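Local coordinates for protein adenosyl-chloride synthase (Thermotoga maritima, PDB 2ZBV) that probably acts on S-adenosyl-L-methionine as a SAM hydrolase or SAM-dependent halogenase, and binds adenosine between subunits, at residues 226-231 / 240-245. Residues are numbered along the deposited sequence; the frame is centred on the assembly and turned at random.
Sequences GELLVH and IAVNLG. With ADN (adenosine), chain F.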
# COMPACT_ATOMS: atom_id res chain seq x y z
N GLY A 226 16.77 23.11 -1.81
CA GLY A 226 16.34 23.70 -0.55
C GLY A 226 15.55 25.00 -0.63
O GLY A 226 15.08 25.48 0.39
N GLU A 227 15.41 25.57 -1.82
CA GLU A 227 14.67 26.82 -1.99
C GLU A 227 13.17 26.60 -2.23
O GLU A 227 12.76 25.59 -2.80
CB GLU A 227 15.24 27.63 -3.16
CG GLU A 227 16.66 28.12 -2.96
CD GLU A 227 16.84 28.92 -1.69
OE1 GLU A 227 15.99 29.79 -1.40
OE2 GLU A 227 17.84 28.69 -0.97
N LEU A 228 12.37 27.58 -1.81
CA LEU A 228 10.91 27.54 -1.97
C LEU A 228 10.47 27.94 -3.38
O LEU A 228 11.11 28.77 -4.03
CB LEU A 228 10.24 28.50 -0.98
CG LEU A 228 10.09 28.08 0.48
CD1 LEU A 228 9.88 29.32 1.34
CD2 LEU A 228 8.92 27.10 0.62
N LEU A 229 9.37 27.36 -3.84
CA LEU A 229 8.83 27.68 -5.15
C LEU A 229 7.32 27.53 -5.16
O LEU A 229 6.75 26.73 -4.40
CB LEU A 229 9.42 26.78 -6.25
CG LEU A 229 9.09 25.28 -6.17
CD1 LEU A 229 8.92 24.70 -7.56
CD2 LEU A 229 10.21 24.57 -5.41
N VAL A 230 6.68 28.31 -6.02
CA VAL A 230 5.23 28.26 -6.18
C VAL A 230 5.02 27.76 -7.60
O VAL A 230 5.62 28.27 -8.54
CB VAL A 230 4.59 29.66 -6.01
CG1 VAL A 230 3.19 29.67 -6.59
CG2 VAL A 230 4.54 30.02 -4.52
N HIS A 231 4.17 26.75 -7.76
CA HIS A 231 3.93 26.22 -9.08
C HIS A 231 2.56 25.56 -9.16
O HIS A 231 1.85 25.43 -8.15
CB HIS A 231 5.01 25.19 -9.43
CG HIS A 231 4.91 23.93 -8.63
ND1 HIS A 231 4.63 22.71 -9.20
CD2 HIS A 231 5.01 23.71 -7.29
CE1 HIS A 231 4.57 21.79 -8.25
NE2 HIS A 231 4.80 22.37 -7.09
N ILE A 240 2.93 24.88 -3.12
CA ILE A 240 4.18 25.44 -2.63
C ILE A 240 5.08 24.26 -2.34
O ILE A 240 4.69 23.33 -1.63
CB ILE A 240 4.00 26.27 -1.34
CG1 ILE A 240 3.10 27.48 -1.60
CG2 ILE A 240 5.36 26.76 -0.83
CD1 ILE A 240 1.66 27.25 -1.24
N ALA A 241 6.29 24.28 -2.90
CA ALA A 241 7.24 23.20 -2.68
C ALA A 241 8.63 23.73 -2.37
O ALA A 241 8.92 24.90 -2.60
CB ALA A 241 7.30 22.31 -3.91
N VAL A 242 9.46 22.86 -1.81
CA VAL A 242 10.86 23.20 -1.52
C VAL A 242 11.61 22.20 -2.38
O VAL A 242 11.39 20.99 -2.28
CB VAL A 242 11.22 22.97 -0.03
CG1 VAL A 242 12.73 23.07 0.16
CG2 VAL A 242 10.53 24.02 0.85
N ASN A 243 12.48 22.70 -3.26
CA ASN A 243 13.24 21.82 -4.13
C ASN A 243 14.08 20.84 -3.32
O ASN A 243 14.98 21.24 -2.58
CB ASN A 243 14.12 22.63 -5.07
CG ASN A 243 14.93 21.75 -5.98
OD1 ASN A 243 14.49 20.67 -6.36
ND2 ASN A 243 16.12 22.21 -6.37
N LEU A 244 13.77 19.56 -3.46
CA LEU A 244 14.49 18.50 -2.74
C LEU A 244 14.35 18.67 -1.23
O LEU A 244 15.22 18.27 -0.47
CB LEU A 244 15.97 18.50 -3.15
CG LEU A 244 16.25 17.93 -4.55
CD1 LEU A 244 17.66 18.27 -5.01
CD2 LEU A 244 16.04 16.43 -4.52
N GLY A 245 13.23 19.27 -0.82
CA GLY A 245 12.97 19.48 0.59
C GLY A 245 11.49 19.33 0.92
O GLY A 245 10.70 18.92 0.06
O5' ADN F . 6.82 13.70 -10.87
C5' ADN F . 7.05 12.78 -9.81
C4' ADN F . 8.43 13.05 -9.23
O4' ADN F . 8.52 14.39 -8.68
C3' ADN F . 8.78 12.09 -8.07
O3' ADN F . 9.46 10.95 -8.57
C2' ADN F . 9.62 12.97 -7.11
O2' ADN F . 10.96 12.45 -6.93
C1' ADN F . 9.63 14.37 -7.74
N9 ADN F . 9.42 15.40 -6.71
C8 ADN F . 8.27 15.59 -5.97
N7 ADN F . 8.42 16.58 -5.15
C5 ADN F . 9.67 17.09 -5.29
C6 ADN F . 10.39 18.16 -4.68
N6 ADN F . 9.81 18.92 -3.69
N1 ADN F . 11.66 18.40 -5.08
C2 ADN F . 12.24 17.66 -6.04
N3 ADN F . 11.59 16.66 -6.64
C4 ADN F . 10.32 16.34 -6.30
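The adenine ring of the bound adenosine meets the 240-245 backbone through N6 and N1. The His231 ring lies edge-to-face with that of Phe220, and Ala241 CB approaches the His231 ring obliquely, 4.0 Å from His231 NE2. The segments form an antiparallel beta hairpin in the C-terminal domain. The second strand runs out into a type II turn, Val242 to Gly245, which holds the base. Val242 O accepts a nearly straight bond from adenosine N6 (3.0 Å, 174°) and also the turn bond from Gly245 N. Leu244 N donates to adenosine N1 at 2.9 Å. Asn182 of the same chain, and Thr125, Asp7 and Asp68 of the second subunit, also hydrogen-bond the adenosine.

Leu228, Val230, Ile240 and Val242 share one face of the hairpin, where helix 247-251 packs on Leu228, Ile240 and Val242. Leu228 crosses Val242 obliquely and tightly, CD2 to CG2 3.5 Å. Leu229 and Ala241 lie on the other face and exchange two backbone hydrogen bonds. The crowded first torsion of Leu229 (chi1 64°) and an off-staggered second one (144°) together put its CD2 3.1 Å from Ala241 O. An alanine at Leu229 would remove this branch and would probably loosen packing against Ala241 and Asn243, at the start of the turn. Beyond the strands the pairing continues: Asn243 N donates to Glu227 O, and Gly226 N reaches Asn243 O at 2.7 Å, in its carbonyl plane.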